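Local coordinates for sortase family protein (Clostridium perfringens, PDB 6IXZ) that probably works as a cysteine transpeptidase of the sortase C class, cutting and rejoining peptide chains through an acyl-thioester on its active-site cysteine, at residues A[14-19]-A[134-138]; A[102-106]-A[157-162]; A[32-36]-A[49-55]; A[7-11]-A[72-76]. All blocks are in the same frame, centred on the assembly; numbering follows the deposited sequence.

In the fold
The segments come along the chain in the order 7-11, 14-19, 32-36, 49-55, 72-76, 102-106, 134-138, 157-162. Contacts 4 and 1 fix helix 5-18 to the sortase beta-barrel, at strand 71-77 and at the turn after strand 130-135; their centres are about 11 Å apart, and I135 CD1 lies 3.7 Å from I75 CD1. Contact 3 folds the chain back on the next helix, 23-41, and this helix joins contact 1 where I33 CD1 is 3.4 Å from L136 CD2. Contact 2 belongs to the opposite side of the chain's centre, about 24 Å from contacts 1 and 4 (centre to centre), and packs a crossover loop on strand 103-109.

Contact 1: residues A[14-19]-A[134-138]; sequences YTEKIN and HILKK
This is a helix-to-hairpin contact: the C-terminal part of helix 5-18 packs on the tight turn that joins strands 130-135 and 138-150 at one end of the barrel, where H134 and L136 pair with Y63 and L61 as the barrel closes. The closest alpha carbons are those of I18 and L136, 6.9 Å apart. On the helix, Y14 and I18 stand four residues apart, so both direct CB toward the turn, each with chi1 trans; I18 has chi2 p. I135 to K138 form a type I' turn, L136 (phi/psi 45/50) and K137 (78/-4) taking the left-handed conformations it requires. I135 and K138 exchange both backbone hydrogen bonds, I135 N to K138 O at 2.9 Å and K138 N to I135 O at 2.8 Å, the signature of a two-residue beta-hairpin. Tyrosine is long enough to span the gap and ends in a hydroxyl: L136 N makes a weak hydrogen bond to Y14 OH (2.8 Å, 124°) at the ring edge. Leucine suits the buried first corner: L136 CD1 is 4.0 Å from I18 CD1 and 4.3 Å from Y14 CE1, and its side chain also touches L29, I30 and I33 of helix 23-41. K137, at the exposed corner, curls (m, m, m, t) along the helix, CG 3.9 Å from I18 CG1, and NZ gives a weak hydrogen bond to N19 OD1 (3.3 Å).

Contact 2: residues A[102-106]-A[157-162]; sequences NTHSV and ELKISD
H104 reaches from strand 103-109 into loop 157-162 with chi1 trans and chi2 170°, placing ND1 2.8 Å from K159 O in a nearly straight hydrogen bond (163°). Its CE1 lies 3.2 Å from E157 O, and NE2 bonds T168 OG1; a two-nitrogen ring suits this buried spot. The loop runs antiparallel to the strand, with CA pairs N102-D162 and H104-I160 at 5.1 Å and V106-L158 at 7.1 Å. In the sortase barrel it belongs to the connection from strand 138-150 to strand 165-173, which carries the predicted nucleophile C172, its side chain about 11 Å from that of V106. Water 1 links T103 O (2.7 Å) and S161 N (2.8 Å, donating); water 2 donates to H104 O (2.9 Å) and L158 O (2.6 Å). N102 (chi1 m) brings OD1, which accepts from D163 N, 3.3 Å from D162 CA. I160 (m, t) sets CG2 3.5 Å from N102 O. V106 (t) and L158 (m, t) add an apolar pair, V106 CG2 to L158 CD2 3.8 Å.

Contact 3: residues A[32-36]-A[49-55]; sequences NINKY and LPDYLNI
Before strand 60-66 opens the sortase barrel, the chain doubles back beyond helix 23-41, and loop 49-55, with a 3-10 turn at 51-53, packs on that helix. The two run in opposite senses, N32 facing L53 (CA to CA 6.5 Å) and Y36 facing P50 (7.7 Å). No hydrogen bond crosses; fit of shapes does the work. L53 (m, t) is the central bump, a branched apolar side chain that fills the hollow between N32 and Y36, one helical turn apart, with both CD atoms: CD2 lies 3.4 Å from N32 CB, and CD1 4.3 Å from Y36 CB. The Y36 ring, set by a trans chi1, offers a broad apolar surface to the compact P50 ring, P50 CD 3.5 Å from Y36 CD1. I33 CD1 meets I55 CD1 at 4.0 Å. Y52, with chi1 p, lays its ring beside N32, Y52 CE1 to N32 OD1 3.5 Å. Over one face of the Y36 ring sits a CH-pi contact, L49 CD2 3.9 Å from the ring centroid and 22° off its normal.

Contact 4: residues A[7-11]-A[72-76]; sequences AVSTI and KLPIY
I11 lies over the backbone of K72 to P74, stretched out in its m, t rotamer so that CD1 is 3.8 Å from L73 C and 3.9 Å from K72 O, while CG1 rests 3.7 Å from P74 CD. This is helix-on-sheet packing at the sortase barrel: the axes of 7-11 and 72-76 cross at 71° and approach to 7.6 Å, laying helix 5-18 across strand 71-77, with I11 and P74 as the closest CA pair at 5.7 Å. P74 is the projecting piece on the strand. It fits a hollow formed by A7, T10 and I11, with A7 CB 3.9 Å from P74 CD and T10 CG2 3.8 Å from P74 CB. Alanine is small enough to let the helix come close; proline brings a compact apolar ring and has no amide hydrogen of its own to satisfy. L73 and I75 direct their CB atoms away from the helix, and their backbones bond to strand 60-66. At one end the methylenes of K72 (all trans) give I11 CD1 a neighbour, K72 CG, at 4.1 Å. At the other, T10 (chi1 m) hydrogen-bonds F6 O through OG1, and that same OG1 lies 3.8 Å from Y76 OH.

Contact 1: residues A[14-19]-A[134-138]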
loop_
_atom_site.group_PDB
_atom_site.type_symbol
_atom_site.label_atom_id
_atom_site.label_comp_id
_atom_site.label_asym_id
_atom_site.label_seq_id
_atom_site.Cartn_x
_atom_site.Cartn_y
_atom_site.Cartn_z
ATOM N N TYR A 14 7.514 14.390 0.778
ATOM C CA TYR A 14 6.084 14.127 0.730
ATOM C C TYR A 14 5.366 14.897 1.833
ATOM O O TYR A 14 4.331 15.507 1.595
ATOM C CB TYR A 14 5.786 12.638 0.905
ATOM C CG TYR A 14 4.359 12.390 1.339
ATOM C CD1 TYR A 14 3.336 12.353 0.402
ATOM C CD2 TYR A 14 4.025 12.282 2.683
ATOM C CE1 TYR A 14 2.013 12.219 0.786
ATOM C CE2 TYR A 14 2.710 12.148 3.081
ATOM C CZ TYR A 14 1.703 12.134 2.124
ATOM O OH TYR A 14 0.399 11.952 2.516
ATOM N N THR A 15 5.920 14.865 3.038
ATOM C CA THR A 15 5.294 15.540 4.170
ATOM C C THR A 15 5.255 17.061 3.950
ATOM O O THR A 15 4.194 17.681 3.956
ATOM C CB THR A 15 6.036 15.217 5.471
ATOM O OG1 THR A 15 6.037 13.798 5.683
ATOM C CG2 THR A 15 5.367 15.904 6.657
ATOM N N GLU A 16 6.396 17.664 3.656
ATOM C CA GLU A 16 6.382 19.092 3.378
ATOM C C GLU A 16 5.287 19.407 2.371
ATOM O O GLU A 16 4.572 20.389 2.527
ATOM C CB GLU A 16 7.726 19.586 2.840
ATOM C CG GLU A 16 7.868 21.104 2.919
ATOM C CD GLU A 16 8.644 21.698 1.755
ATOM O OE1 GLU A 16 8.286 22.813 1.311
ATOM O OE2 GLU A 16 9.624 21.067 1.302
ATOM N N LYS A 17 5.209 18.602 1.314
ATOM C CA LYS A 17 4.442 18.949 0.123
ATOM C C LYS A 17 2.940 18.785 0.357
ATOM O O LYS A 17 2.140 19.622 -0.074
ATOM C CB LYS A 17 4.876 18.087 -1.060
ATOM C CG LYS A 17 3.837 18.003 -2.166
ATOM C CD LYS A 17 4.321 17.185 -3.354
ATOM C CE LYS A 17 3.159 16.795 -4.263
ATOM N NZ LYS A 17 3.601 16.299 -5.597
ATOM N N ILE A 18 2.557 17.717 1.046
ATOM C CA ILE A 18 1.140 17.508 1.390
ATOM C C ILE A 18 0.721 18.538 2.434
ATOM O O ILE A 18 -0.378 19.075 2.370
ATOM C CB ILE A 18 0.847 16.073 1.911
ATOM C CG1 ILE A 18 -0.633 15.724 1.731
ATOM C CG2 ILE A 18 1.216 15.926 3.381
ATOM C CD1 ILE A 18 -0.958 15.204 0.357
ATOM N N ASN A 19 1.633 18.879 3.342
ATOM C CA ASN A 19 1.322 19.868 4.374
ATOM C C ASN A 19 0.962 21.258 3.821
ATOM O O ASN A 19 0.380 22.072 4.537
ATOM C CB ASN A 19 2.475 19.978 5.375
ATOM C CG ASN A 19 2.363 18.969 6.505
ATOM O OD1 ASN A 19 1.480 18.111 6.499
ATOM N ND2 ASN A 19 3.248 19.077 7.488
ATOM N N HIS A 134 -0.027 6.417 6.568
ATOM C CA HIS A 134 -0.147 7.871 6.561
ATOM C C HIS A 134 -0.267 8.369 5.139
ATOM O O HIS A 134 0.739 8.466 4.444
ATOM C CB HIS A 134 1.103 8.455 7.219
ATOM C CG HIS A 134 1.191 8.138 8.673
ATOM N ND1 HIS A 134 0.299 8.655 9.581
ATOM C CD2 HIS A 134 1.916 7.217 9.344
ATOM C CE1 HIS A 134 0.566 8.173 10.778
ATOM N NE2 HIS A 134 1.535 7.289 10.660
ATOM N N ILE A 135 -1.500 8.563 4.661
ATOM C CA ILE A 135 -1.767 8.643 3.228
ATOM C C ILE A 135 -2.697 9.831 2.982
ATOM O O ILE A 135 -3.787 9.888 3.545
ATOM C CB ILE A 135 -2.464 7.367 2.730
ATOM C CG1 ILE A 135 -1.585 6.134 3.009
ATOM C CG2 ILE A 135 -2.854 7.501 1.265
ATOM C CD1 ILE A 135 -0.547 5.834 1.958
ATOM N N LEU A 136 -2.209 10.837 2.262
ATOM C CA LEU A 136 -2.977 12.059 2.009
ATOM C C LEU A 136 -3.662 12.569 3.285
ATOM O O LEU A 136 -4.867 12.840 3.293
ATOM C CB LEU A 136 -4.005 11.824 0.891
ATOM C CG LEU A 136 -3.480 11.755 -0.549
ATOM C CD1 LEU A 136 -1.994 11.456 -0.616
ATOM C CD2 LEU A 136 -4.252 10.743 -1.366
ATOM N N LYS A 137 -2.887 12.680 4.358
ATOM C CA LYS A 137 -3.348 13.288 5.617
ATOM C C LYS A 137 -4.230 12.377 6.467
ATOM O O LYS A 137 -4.575 12.719 7.594
ATOM C CB LYS A 137 -4.087 14.600 5.352
ATOM C CG LYS A 137 -3.259 15.622 4.607
ATOM C CD LYS A 137 -2.233 16.250 5.527
ATOM C CE LYS A 137 -2.813 17.441 6.269
ATOM N NZ LYS A 137 -1.782 18.082 7.134
ATOM N N LYS A 138 -4.549 11.198 5.947
ATOM C CA LYS A 138 -5.246 10.195 6.734
ATOM C C LYS A 138 -4.264 9.366 7.523
ATOM O O LYS A 138 -3.202 8.981 7.019
ATOM C CB LYS A 138 -6.089 9.294 5.838
ATOM C CG LYS A 138 -7.277 10.001 5.202
ATOM C CD LYS A 138 -8.286 8.999 4.673
ATOM C CE LYS A 138 -9.394 8.730 5.681
ATOM N NZ LYS A 138 -10.565 9.637 5.480
#

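Contact 2: residues A[102-106]-A[157-162]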
loop_
_atom_site.group_PDB
_atom_site.type_symbol
_atom_site.label_atom_id
_atom_site.label_comp_id
_atom_site.label_asym_id
_atom_site.label_seq_id
_atom_site.Cartn_x
_atom_site.Cartn_y
_atom_site.Cartn_z
ATOM N N ASN A 102 -15.440 -2.449 1.838
ATOM C CA ASN A 102 -15.275 -2.883 0.455
ATOM C C ASN A 102 -14.001 -2.301 -0.157
ATOM O O ASN A 102 -14.009 -1.857 -1.310
ATOM C CB ASN A 102 -16.485 -2.457 -0.379
ATOM C CG ASN A 102 -17.778 -2.906 0.229
ATOM O OD1 ASN A 102 -17.913 -4.076 0.599
ATOM N ND2 ASN A 102 -18.685 -1.962 0.477
ATOM N N THR A 103 -12.915 -2.276 0.618
ATOM C CA THR A 103 -11.592 -1.979 0.048
ATOM C C THR A 103 -10.539 -3.000 0.445
ATOM O O THR A 103 -10.623 -3.631 1.509
ATOM C CB THR A 103 -11.081 -0.540 0.372
ATOM O OG1 THR A 103 -10.784 -0.404 1.779
ATOM C CG2 THR A 103 -12.111 0.500 -0.051
ATOM N N HIS A 104 -9.553 -3.157 -0.443
ATOM C CA HIS A 104 -8.394 -3.989 -0.209
ATOM C C HIS A 104 -7.210 -3.506 -1.044
ATOM O O HIS A 104 -7.153 -3.758 -2.246
ATOM C CB HIS A 104 -8.732 -5.439 -0.564
ATOM C CG HIS A 104 -7.728 -6.419 -0.078
ATOM N ND1 HIS A 104 -7.939 -7.783 -0.111
ATOM C CD2 HIS A 104 -6.548 -6.235 0.552
ATOM C CE1 HIS A 104 -6.922 -8.392 0.465
ATOM N NE2 HIS A 104 -6.042 -7.477 0.832
ATOM N N SER A 105 -6.317 -2.740 -0.424
ATOM C CA SER A 105 -5.119 -2.253 -1.083
ATOM C C SER A 105 -3.995 -3.251 -0.873
ATOM O O SER A 105 -3.837 -3.800 0.217
ATOM C CB SER A 105 -4.716 -0.896 -0.505
ATOM O OG SER A 105 -3.798 -0.204 -1.331
ATOM N N VAL A 106 -3.215 -3.486 -1.922
ATOM C CA VAL A 106 -2.059 -4.323 -1.805
ATOM C C VAL A 106 -0.778 -3.507 -1.991
ATOM O O VAL A 106 -0.618 -2.792 -2.980
ATOM C CB VAL A 106 -2.130 -5.471 -2.806
ATOM C CG1 VAL A 106 -0.968 -6.436 -2.577
ATOM C CG2 VAL A 106 -3.466 -6.191 -2.650
ATOM N N GLU A 157 -6.531 -14.221 -2.643
ATOM C CA GLU A 157 -6.482 -13.592 -1.319
ATOM C C GLU A 157 -6.174 -12.095 -1.432
ATOM O O GLU A 157 -6.088 -11.391 -0.426
ATOM C CB GLU A 157 -5.436 -14.275 -0.433
ATOM C CG GLU A 157 -5.777 -15.715 -0.062
ATOM C CD GLU A 157 -7.025 -15.826 0.789
ATOM O OE1 GLU A 157 -7.601 -16.931 0.821
ATOM O OE2 GLU A 157 -7.466 -14.811 1.387
ATOM N N LEU A 158 -6.044 -11.621 -2.664
ATOM C CA LEU A 158 -5.856 -10.207 -2.945
ATOM C C LEU A 158 -7.144 -9.491 -3.354
ATOM O O LEU A 158 -7.146 -8.265 -3.538
ATOM C CB LEU A 158 -4.826 -10.036 -4.055
ATOM C CG LEU A 158 -3.410 -10.516 -3.745
ATOM C CD1 LEU A 158 -2.509 -10.112 -4.905
ATOM C CD2 LEU A 158 -2.894 -9.940 -2.430
ATOM N N LYS A 159 -8.213 -10.258 -3.549
ATOM C CA LYS A 159 -9.513 -9.709 -3.963
ATOM C C LYS A 159 -10.153 -8.855 -2.865
ATOM O O LYS A 159 -9.897 -9.051 -1.692
ATOM C CB LYS A 159 -10.483 -10.837 -4.307
ATOM C CG LYS A 159 -10.087 -11.615 -5.561
ATOM C CD LYS A 159 -10.972 -12.838 -5.755
ATOM C CE LYS A 159 -10.540 -13.658 -6.967
ATOM N NZ LYS A 159 -10.599 -12.866 -8.223
ATOM N N ILE A 160 -11.052 -7.962 -3.261
ATOM C CA ILE A 160 -11.807 -7.193 -2.284
ATOM C C ILE A 160 -12.808 -8.136 -1.607
ATOM O O ILE A 160 -13.268 -9.089 -2.237
ATOM C CB ILE A 160 -12.493 -6.011 -2.967
ATOM C CG1 ILE A 160 -11.425 -5.071 -3.513
ATOM C CG2 ILE A 160 -13.384 -5.238 -1.987
ATOM C CD1 ILE A 160 -11.907 -4.199 -4.640
ATOM N N SER A 161 -12.961 -8.007 -0.295
ATOM C CA SER A 161 -13.993 -8.754 0.432
ATOM C C SER A 161 -15.117 -7.798 0.812
ATOM O O SER A 161 -14.843 -6.699 1.343
ATOM C CB SER A 161 -13.426 -9.399 1.702
ATOM O OG SER A 161 -12.493 -10.429 1.415
ATOM N N ASP A 162 -16.368 -8.201 0.552
ATOM C CA ASP A 162 -17.536 -7.381 0.958
ATOM C C ASP A 162 -17.501 -7.081 2.456
ATOM O O ASP A 162 -17.121 -7.926 3.259
ATOM C CB ASP A 162 -18.884 -8.050 0.637
ATOM C CG ASP A 162 -19.053 -8.414 -0.829
ATOM O OD1 ASP A 162 -20.146 -8.922 -1.166
ATOM O OD2 ASP A 162 -18.120 -8.239 -1.639
HETATM O O HOH W 1 -12.040 -5.963 1.393
HETATM O O HOH W 2 -7.748 -5.801 -4.158
#

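Contact 3: residues A[32-36]-A[49-55]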
loop_
_atom_site.group_PDB
_atom_site.type_symbol
_atom_site.label_atom_id
_atom_site.label_comp_id
_atom_site.label_asym_id
_atom_site.label_seq_id
_atom_site.Cartn_x
_atom_site.Cartn_y
_atom_site.Cartn_z
ATOM N N ASN A 32 -12.349 11.732 -4.967
ATOM C CA ASN A 32 -12.159 11.081 -6.246
ATOM C C ASN A 32 -11.521 9.685 -6.104
ATOM O O ASN A 32 -11.937 8.736 -6.776
ATOM C CB ASN A 32 -11.341 11.981 -7.161
ATOM C CG ASN A 32 -12.118 13.203 -7.622
ATOM O OD1 ASN A 32 -13.288 13.113 -7.976
ATOM N ND2 ASN A 32 -11.453 14.344 -7.653
ATOM N N ILE A 33 -10.606 9.535 -5.153
ATOM C CA ILE A 33 -10.093 8.215 -4.817
ATOM C C ILE A 33 -11.198 7.322 -4.255
ATOM O O ILE A 33 -11.275 6.115 -4.557
ATOM C CB ILE A 33 -8.959 8.310 -3.795
ATOM C CG1 ILE A 33 -7.753 9.027 -4.417
ATOM C CG2 ILE A 33 -8.577 6.922 -3.300
ATOM C CD1 ILE A 33 -6.723 9.465 -3.406
ATOM N N ASN A 34 -12.040 7.907 -3.405
ATOM C CA ASN A 34 -13.122 7.152 -2.814
ATOM C C ASN A 34 -14.062 6.643 -3.909
ATOM O O ASN A 34 -14.405 5.465 -3.915
ATOM C CB ASN A 34 -13.859 7.988 -1.748
ATOM C CG ASN A 34 -13.213 7.880 -0.386
ATOM O OD1 ASN A 34 -12.456 6.946 -0.133
ATOM N ND2 ASN A 34 -13.506 8.831 0.504
ATOM N N LYS A 35 -14.315 7.478 -4.924
ATOM C CA LYS A 35 -15.158 7.108 -6.082
ATOM C C LYS A 35 -14.537 5.984 -6.886
ATOM O O LYS A 35 -15.213 5.042 -7.301
ATOM C CB LYS A 35 -15.324 8.296 -7.027
ATOM C CG LYS A 35 -16.727 8.853 -7.089
ATOM C CD LYS A 35 -17.009 9.487 -8.445
ATOM C CE LYS A 35 -18.506 9.621 -8.684
ATOM N NZ LYS A 35 -18.846 10.762 -9.582
ATOM N N TYR A 36 -13.250 6.125 -7.159
ATOM C CA TYR A 36 -12.493 5.101 -7.863
ATOM C C TYR A 36 -12.593 3.733 -7.191
ATOM O O TYR A 36 -13.073 2.774 -7.796
ATOM C CB TYR A 36 -11.026 5.525 -7.956
ATOM C CG TYR A 36 -10.148 4.428 -8.482
ATOM C CD1 TYR A 36 -10.229 4.036 -9.811
ATOM C CD2 TYR A 36 -9.393 3.641 -7.610
ATOM C CE1 TYR A 36 -9.457 2.991 -10.289
ATOM C CE2 TYR A 36 -8.614 2.595 -8.078
ATOM C CZ TYR A 36 -8.647 2.276 -9.416
ATOM O OH TYR A 36 -7.875 1.233 -9.867
ATOM N N LEU A 49 -5.859 4.226 -13.569
ATOM C CA LEU A 49 -6.548 5.226 -12.763
ATOM C C LEU A 49 -7.176 6.238 -13.707
ATOM O O LEU A 49 -6.614 6.532 -14.764
ATOM C CB LEU A 49 -5.576 5.933 -11.811
ATOM C CG LEU A 49 -4.844 5.059 -10.802
ATOM C CD1 LEU A 49 -3.843 5.889 -10.028
ATOM C CD2 LEU A 49 -5.837 4.409 -9.854
ATOM N N PRO A 50 -8.343 6.779 -13.328
ATOM C CA PRO A 50 -8.968 7.819 -14.139
ATOM C C PRO A 50 -8.126 9.086 -14.204
ATOM O O PRO A 50 -7.368 9.378 -13.282
ATOM C CB PRO A 50 -10.295 8.075 -13.423
ATOM C CG PRO A 50 -10.590 6.805 -12.694
ATOM C CD PRO A 50 -9.251 6.267 -12.286
ATOM N N ASP A 51 -8.264 9.829 -15.298
ATOM C CA ASP A 51 -7.310 10.884 -15.652
ATOM C C ASP A 51 -7.201 11.940 -14.557
ATOM O O ASP A 51 -6.096 12.389 -14.213
ATOM C CB ASP A 51 -7.728 11.549 -16.970
ATOM C CG ASP A 51 -7.664 10.594 -18.151
ATOM O OD1 ASP A 51 -6.757 9.730 -18.166
ATOM O OD2 ASP A 51 -8.527 10.695 -19.054
ATOM N N TYR A 52 -8.352 12.319 -13.999
ATOM C CA TYR A 52 -8.429 13.483 -13.113
ATOM C C TYR A 52 -7.818 13.302 -11.719
ATOM O O TYR A 52 -7.606 14.298 -11.020
ATOM C CB TYR A 52 -9.874 13.957 -12.964
ATOM C CG TYR A 52 -10.839 12.873 -12.562
ATOM C CD1 TYR A 52 -11.019 12.534 -11.227
ATOM C CD2 TYR A 52 -11.597 12.209 -13.516
ATOM C CE1 TYR A 52 -11.946 11.576 -10.858
ATOM C CE2 TYR A 52 -12.525 11.253 -13.158
ATOM C CZ TYR A 52 -12.696 10.940 -11.830
ATOM O OH TYR A 52 -13.594 9.959 -11.481
ATOM N N LEU A 53 -7.549 12.060 -11.302
ATOM C CA LEU A 53 -6.880 11.836 -10.020
ATOM C C LEU A 53 -5.500 12.483 -10.039
ATOM O O LEU A 53 -5.009 12.964 -9.016
ATOM C CB LEU A 53 -6.763 10.339 -9.702
ATOM C CG LEU A 53 -8.054 9.502 -9.687
ATOM C CD1 LEU A 53 -7.873 8.220 -8.883
ATOM C CD2 LEU A 53 -9.209 10.311 -9.133
ATOM N N ASN A 54 -4.909 12.548 -11.229
ATOM C CA ASN A 54 -3.531 12.997 -11.395
ATOM C C ASN A 54 -2.591 12.254 -10.443
ATOM O O ASN A 54 -1.548 12.763 -10.027
ATOM C CB ASN A 54 -3.425 14.518 -11.218
ATOM C CG ASN A 54 -2.699 15.183 -12.373
ATOM O OD1 ASN A 54 -1.651 15.807 -12.191
ATOM N ND2 ASN A 54 -3.207 14.977 -13.586
ATOM N N ILE A 55 -2.962 11.024 -10.120
ATOM C CA ILE A 55 -2.012 10.085 -9.564
ATOM C C ILE A 55 -1.461 9.258 -10.707
ATOM O O ILE A 55 -2.210 8.642 -11.456
ATOM C CB ILE A 55 -2.661 9.203 -8.490
ATOM C CG1 ILE A 55 -3.310 10.110 -7.442
ATOM C CG2 ILE A 55 -1.610 8.302 -7.856
ATOM C CD1 ILE A 55 -4.014 9.382 -6.325
#

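Contact 4: residues A[7-11]-A[72-76]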
loop_
_atom_site.group_PDB
_atom_site.type_symbol
_atom_site.label_atom_id
_atom_site.label_comp_id
_atom_site.label_asym_id
_atom_site.label_seq_id
_atom_site.Cartn_x
_atom_site.Cartn_y
_atom_site.Cartn_z
ATOM N N ALA A 7 14.921 6.884 -0.049
ATOM C CA ALA A 7 13.630 6.741 0.631
ATOM C C ALA A 7 13.426 7.798 1.733
ATOM O O ALA A 7 12.435 8.530 1.716
ATOM C CB ALA A 7 13.446 5.323 1.177
ATOM N N VAL A 8 14.345 7.889 2.686
ATOM C CA VAL A 8 14.173 8.846 3.799
ATOM C C VAL A 8 13.901 10.256 3.250
ATOM O O VAL A 8 13.143 11.029 3.819
ATOM C CB VAL A 8 15.427 8.884 4.716
ATOM C CG1 VAL A 8 16.673 9.192 3.898
ATOM C CG2 VAL A 8 15.272 9.922 5.829
ATOM N N SER A 9 14.559 10.612 2.155
ATOM C CA SER A 9 14.443 11.966 1.633
ATOM C C SER A 9 13.066 12.100 1.002
ATOM O O SER A 9 12.462 13.188 0.982
ATOM C CB SER A 9 15.520 12.221 0.580
ATOM O OG SER A 9 15.384 13.516 0.036
ATOM N N THR A 10 12.585 10.970 0.495
ATOM C CA THR A 10 11.291 10.883 -0.145
ATOM C C THR A 10 10.182 11.132 0.856
ATOM O O THR A 10 9.275 11.921 0.605
ATOM C CB THR A 10 11.117 9.528 -0.828
ATOM O OG1 THR A 10 12.069 9.425 -1.913
ATOM C CG2 THR A 10 9.700 9.406 -1.405
ATOM N N ILE A 11 10.286 10.539 2.029
ATOM C CA ILE A 11 9.241 10.745 3.022
ATOM C C ILE A 11 9.175 12.202 3.442
ATOM O O ILE A 11 8.094 12.757 3.635
ATOM C CB ILE A 11 9.433 9.853 4.251
ATOM C CG1 ILE A 11 9.143 8.385 3.873
ATOM C CG2 ILE A 11 8.516 10.329 5.369
ATOM C CD1 ILE A 11 9.287 7.384 5.008
ATOM N N LYS A 72 9.662 2.132 8.286
ATOM C CA LYS A 72 9.031 3.402 7.910
ATOM C C LYS A 72 9.401 3.673 6.450
ATOM O O LYS A 72 10.572 3.909 6.162
ATOM C CB LYS A 72 9.598 4.528 8.787
ATOM C CG LYS A 72 8.842 5.846 8.733
ATOM C CD LYS A 72 9.594 6.901 9.526
ATOM C CE LYS A 72 9.237 8.302 9.077
ATOM N NZ LYS A 72 9.701 9.329 10.057
ATOM N N LEU A 73 8.458 3.510 5.526
ATOM C CA LEU A 73 8.783 3.509 4.074
ATOM C C LEU A 73 7.749 4.331 3.283
ATOM O O LEU A 73 6.552 4.305 3.615
ATOM C CB LEU A 73 8.794 2.076 3.535
ATOM C CG LEU A 73 9.930 1.150 4.004
ATOM C CD1 LEU A 73 9.642 -0.294 3.683
ATOM C CD2 LEU A 73 11.277 1.561 3.449
ATOM N N PRO A 74 8.187 5.011 2.195
ATOM C CA PRO A 74 7.229 5.674 1.291
ATOM C C PRO A 74 6.429 4.645 0.545
ATOM O O PRO A 74 6.917 3.544 0.323
ATOM C CB PRO A 74 8.113 6.453 0.307
ATOM C CG PRO A 74 9.462 5.828 0.421
ATOM C CD PRO A 74 9.576 5.324 1.842
ATOM N N ILE A 75 5.229 5.022 0.148
ATOM C CA ILE A 75 4.353 4.209 -0.688
ATOM C C ILE A 75 4.100 4.929 -2.009
ATOM O O ILE A 75 3.614 6.059 -2.036
ATOM C CB ILE A 75 3.020 3.916 0.005
ATOM C CG1 ILE A 75 3.242 3.076 1.259
ATOM C CG2 ILE A 75 2.071 3.155 -0.917
ATOM C CD1 ILE A 75 2.265 3.444 2.343
ATOM N N TYR A 76 4.546 4.295 -3.090
ATOM C CA TYR A 76 4.313 4.765 -4.444
ATOM C C TYR A 76 3.019 4.126 -4.980
ATOM O O TYR A 76 2.620 3.051 -4.548
ATOM C CB TYR A 76 5.487 4.365 -5.352
ATOM C CG TYR A 76 6.812 4.978 -4.952
ATOM C CD1 TYR A 76 7.611 4.373 -3.995
ATOM C CD2 TYR A 76 7.272 6.161 -5.535
ATOM C CE1 TYR A 76 8.832 4.900 -3.654
ATOM C CE2 TYR A 76 8.502 6.688 -5.198
ATOM C CZ TYR A 76 9.258 6.073 -4.233
ATOM O OH TYR A 76 10.462 6.608 -3.841
#